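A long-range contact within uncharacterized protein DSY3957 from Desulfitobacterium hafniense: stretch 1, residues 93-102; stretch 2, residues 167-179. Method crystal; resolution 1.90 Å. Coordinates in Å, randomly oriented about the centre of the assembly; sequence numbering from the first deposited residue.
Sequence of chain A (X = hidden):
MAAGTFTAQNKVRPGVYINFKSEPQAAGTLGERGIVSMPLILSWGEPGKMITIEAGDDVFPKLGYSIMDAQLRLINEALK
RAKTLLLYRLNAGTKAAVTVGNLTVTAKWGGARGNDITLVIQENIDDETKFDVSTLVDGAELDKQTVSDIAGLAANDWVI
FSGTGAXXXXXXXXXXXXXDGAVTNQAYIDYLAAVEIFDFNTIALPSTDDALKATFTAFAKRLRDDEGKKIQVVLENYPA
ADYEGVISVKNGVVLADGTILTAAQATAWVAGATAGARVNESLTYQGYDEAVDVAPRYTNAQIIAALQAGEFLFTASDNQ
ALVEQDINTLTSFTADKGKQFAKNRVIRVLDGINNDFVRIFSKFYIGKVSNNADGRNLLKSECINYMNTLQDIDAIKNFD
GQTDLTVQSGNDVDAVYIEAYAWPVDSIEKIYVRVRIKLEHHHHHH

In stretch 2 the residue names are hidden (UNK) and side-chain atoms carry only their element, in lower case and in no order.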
# COMPACT_ATOMS: atom_id res chain seq x y z
N GLY A 93 -4.67 -4.42 20.80
CA GLY A 93 -3.93 -4.17 22.02
C GLY A 93 -4.80 -3.91 23.24
O GLY A 93 -6.02 -4.11 23.20
N THR A 94 -4.17 -3.48 24.33
CA THR A 94 -4.88 -3.18 25.57
C THR A 94 -4.79 -1.69 25.88
O THR A 94 -3.71 -1.10 25.82
CB THR A 94 -4.30 -3.97 26.76
OG1 THR A 94 -4.47 -5.38 26.53
CG2 THR A 94 -5.02 -3.59 28.05
N LYS A 95 -5.93 -1.09 26.22
CA LYS A 95 -6.00 0.33 26.53
C LYS A 95 -5.41 0.69 27.88
O LYS A 95 -5.72 0.05 28.90
CB LYS A 95 -7.47 0.80 26.48
CG LYS A 95 -8.11 0.65 25.10
CD LYS A 95 -9.56 1.08 25.10
CE LYS A 95 -10.16 0.99 23.71
NZ LYS A 95 -11.56 1.46 23.68
N ALA A 96 -4.55 1.70 27.91
CA ALA A 96 -3.96 2.13 29.16
C ALA A 96 -5.01 2.95 29.88
O ALA A 96 -5.93 3.48 29.26
CB ALA A 96 -2.72 2.98 28.90
N ALA A 97 -4.89 3.05 31.20
CA ALA A 97 -5.87 3.81 31.96
C ALA A 97 -5.35 4.13 33.36
O ALA A 97 -4.32 3.62 33.79
CB ALA A 97 -7.17 3.03 32.06
N VAL A 98 -6.07 5.01 34.04
CA VAL A 98 -5.72 5.42 35.40
C VAL A 98 -6.97 5.99 36.06
O VAL A 98 -7.82 6.58 35.39
CB VAL A 98 -4.58 6.49 35.39
CG1 VAL A 98 -5.08 7.79 34.77
CG2 VAL A 98 -4.08 6.72 36.81
N THR A 99 -7.09 5.78 37.37
CA THR A 99 -8.24 6.29 38.12
C THR A 99 -7.78 7.21 39.24
O THR A 99 -6.89 6.87 40.02
CB THR A 99 -9.08 5.14 38.74
OG1 THR A 99 -9.66 4.35 37.70
CG2 THR A 99 -10.19 5.71 39.61
N VAL A 100 -8.39 8.39 39.31
CA VAL A 100 -8.08 9.37 40.34
C VAL A 100 -9.42 9.73 40.99
O VAL A 100 -10.21 10.48 40.42
CB VAL A 100 -7.43 10.63 39.75
CG1 VAL A 100 -7.13 11.64 40.85
CG2 VAL A 100 -6.14 10.26 39.02
N GLY A 101 -9.67 9.16 42.16
CA GLY A 101 -10.92 9.42 42.85
C GLY A 101 -12.08 8.80 42.11
O GLY A 101 -12.13 7.58 41.92
N ASN A 102 -13.02 9.63 41.67
CA ASN A 102 -14.19 9.15 40.95
C ASN A 102 -13.94 9.09 39.45
O ASN A 102 -14.65 8.40 38.72
CB ASN A 102 -15.39 10.08 41.22
CG ASN A 102 -15.76 10.14 42.70
OD1 ASN A 102 -15.98 9.10 43.33
ND2 ASN A 102 -15.83 11.35 43.24
N UNK A 167 -14.45 15.94 41.07
CA UNK A 167 -13.08 15.70 40.68
C UNK A 167 -12.15 15.86 41.87
O UNK A 167 -12.48 16.51 42.87
c UNK A 167 -13.21 17.80 37.41
c UNK A 167 -12.61 15.36 37.46
c UNK A 167 -12.67 16.69 39.58
c UNK A 167 -13.30 16.50 38.20
N UNK A 168 -10.97 15.25 41.76
CA UNK A 168 -9.93 15.30 42.77
C UNK A 168 -8.63 15.70 42.07
O UNK A 168 -8.37 15.25 40.95
c UNK A 168 -8.42 13.89 44.23
c UNK A 168 -9.72 13.91 43.43
o UNK A 168 -10.82 13.62 44.30
N UNK A 169 -7.83 16.54 42.71
CA UNK A 169 -6.58 16.99 42.12
C UNK A 169 -5.52 15.91 42.00
O UNK A 169 -5.59 14.87 42.65
c UNK A 169 -6.67 19.49 42.73
c UNK A 169 -5.93 20.62 43.43
o UNK A 169 -5.82 20.58 44.67
c UNK A 169 -5.99 18.15 42.93
o UNK A 169 -5.45 21.53 42.73
N UNK A 170 -4.53 16.17 41.16
CA UNK A 170 -3.41 15.26 40.96
C UNK A 170 -2.31 15.99 40.21
O UNK A 170 -2.57 16.64 39.20
c UNK A 170 -3.80 13.98 40.17
c UNK A 170 -4.45 14.33 38.84
o UNK A 170 -2.63 13.19 39.94
N UNK A 171 -1.09 15.92 40.73
CA UNK A 171 0.04 16.58 40.10
C UNK A 171 0.43 15.81 38.85
O UNK A 171 0.97 16.38 37.90
c UNK A 171 1.22 16.63 41.08
N UNK A 172 0.14 14.52 38.84
CA UNK A 172 0.47 13.70 37.69
C UNK A 172 0.04 12.27 37.89
O UNK A 172 0.54 11.59 38.79
N UNK A 173 -0.89 11.81 37.06
CA UNK A 173 -1.39 10.45 37.13
C UNK A 173 -1.28 9.81 35.75
O UNK A 173 -2.21 9.86 34.95
c UNK A 173 -2.84 10.45 37.59
N UNK A 174 -0.12 9.20 35.45
CA UNK A 174 0.12 8.55 34.16
C UNK A 174 -0.79 7.34 33.96
O UNK A 174 -1.06 6.60 34.91
c UNK A 174 2.18 9.17 35.16
c UNK A 174 1.12 9.26 36.24
c UNK A 174 1.59 8.14 34.25
N UNK A 175 -1.28 7.15 32.74
CA UNK A 175 -2.13 6.01 32.47
C UNK A 175 -1.21 4.80 32.36
O UNK A 175 -0.06 4.94 31.95
c UNK A 175 -4.12 7.13 31.17
c UNK A 175 -3.70 8.58 31.35
c UNK A 175 -2.90 6.20 31.16
c UNK A 175 -4.88 6.96 29.85
N UNK A 176 -1.69 3.63 32.76
CA UNK A 176 -0.86 2.43 32.70
C UNK A 176 -1.63 1.20 32.24
O UNK A 176 -2.84 1.26 32.00
c UNK A 176 -1.29 1.82 35.12
c UNK A 176 0.69 3.25 34.51
c UNK A 176 -0.21 2.10 34.07
c UNK A 176 -2.06 3.04 35.55
N UNK A 177 -0.91 0.09 32.12
CA UNK A 177 -1.46 -1.19 31.70
C UNK A 177 -1.70 -1.27 30.20
O UNK A 177 -2.32 -2.21 29.71
n UNK A 177 -3.24 -1.28 34.81
c UNK A 177 -2.76 -1.50 32.44
c UNK A 177 -2.52 -1.90 33.88
o UNK A 177 -1.69 -2.77 34.16
N UNK A 178 -1.20 -0.29 29.45
CA UNK A 178 -1.37 -0.32 28.01
C UNK A 178 -0.34 -1.24 27.38
O UNK A 178 0.75 -1.41 27.91
N UNK A 179 -0.70 -1.84 26.25
CA UNK A 179 0.21 -2.74 25.53
C UNK A 179 -0.32 -3.09 24.15
O UNK A 179 -1.52 -2.99 23.88
c UNK A 179 0.45 -4.02 26.34
o UNK A 179 -0.75 -4.74 26.53
O HOH W 1 -2.73 -6.18 24.72
O HOH W 2 -10.20 13.23 39.94
O HOH W 3 -12.56 12.44 42.51

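Position 167 carries four carbons, forked at the second. Its CA-to-CB bond points away from stretch 1, and no atom comes into contact. This branching is leucine, Leu167.

Position 168 has one carbon that bears one oxygen and one carbon. Its CA-to-CB bond points toward stretch 1, and its terminal carbon lies 4.3 Å from Val100 CG1. That is threonine, Thr168. Water 2 O accepts from Thr168 N (2.8 Å) and donates to Val100 O (2.8 Å). Water 3 O accepts from Asn102 N (3.0 Å) and is hydrogen-bonded to Thr168 OG1 (2.8 Å).

Position 169 has three carbons in a row, the third bearing two oxygens. Its CA-to-CB bond points away. This is a carboxylate on a two-carbon arm: glutamate, Glu169. OE2 is bound elsewhere in the structure.

Position 170 again has one carbon bearing one oxygen and one carbon. Its CB is 4.1 Å from Val100 CG1. It is threonine, Thr170. Its OG1 accepts a weak hydrogen bond from N of position 172 (3.3 Å).

Position 171 has a single carbon, out of reach of stretch 1. It is alanine, Ala171, and the chain turns a corner here.

Position 172 has no side-chain atoms, so it is glycine, Gly172. There is room for a CB, so stretch 1 does not explain its absence.

Position 173 has one carbon, pointing toward stretch 1. The CB of position 173 lies 3.6 Å from Val100 CG2 and 4.0 Å from Val98 CG2. It is alanine, Ala173.

Position 174 has three carbons that close a ring onto the backbone N. Its CA-to-CB bond points away, but its backbone O is 3.6 Å from Val98 CB. Only proline closes such a ring: Pro174.

Position 175 has four carbons, forked at the second. Its CB lies 3.9 Å from Ala96 CB. It is leucine, Leu175, whose CD1 packs 3.8 Å from Val98 CG1.

Position 176 has four carbons forked at the first, with one arm two carbons long. Its CA-to-CB bond points away, but the end carbon of the longer arm comes nearer, 2.9 Å from Ala97 O and 4.3 Å from Val98 CB. It is isoleucine, Ile176, and that carbon is CD1.

Position 177 has two carbons, the second bearing one oxygen and one nitrogen. Its backbone O is 3.5 Å from Thr94 CG2. This amide is asparagine, Asn177.

Position 178 has no side-chain atoms. An ideal CB would clash with Ala96 CB at 2.8 Å. It is glycine, Gly178.

Position 179 has one carbon, then one oxygen. Water 1 O joins this oxygen (3.0 Å) to Thr94 OG1 (2.6 Å). It is serine, Ser179.

The contact rests on two antiparallel bridges. Thr94 N donates to Ser179 O (2.7 Å), and Ser179 N donates to Thr94 O (3.1 Å). Ala97 N donates to Ile176 O (2.8 Å), and Ile176 N donates to Ala97 O (2.8 Å). Beyond the second bridge, Val98 and Val100 add apolar packing, and waters 2 and 3 link the far end.

Stretch 2, residues 167-179: LTETAGAPLINGS
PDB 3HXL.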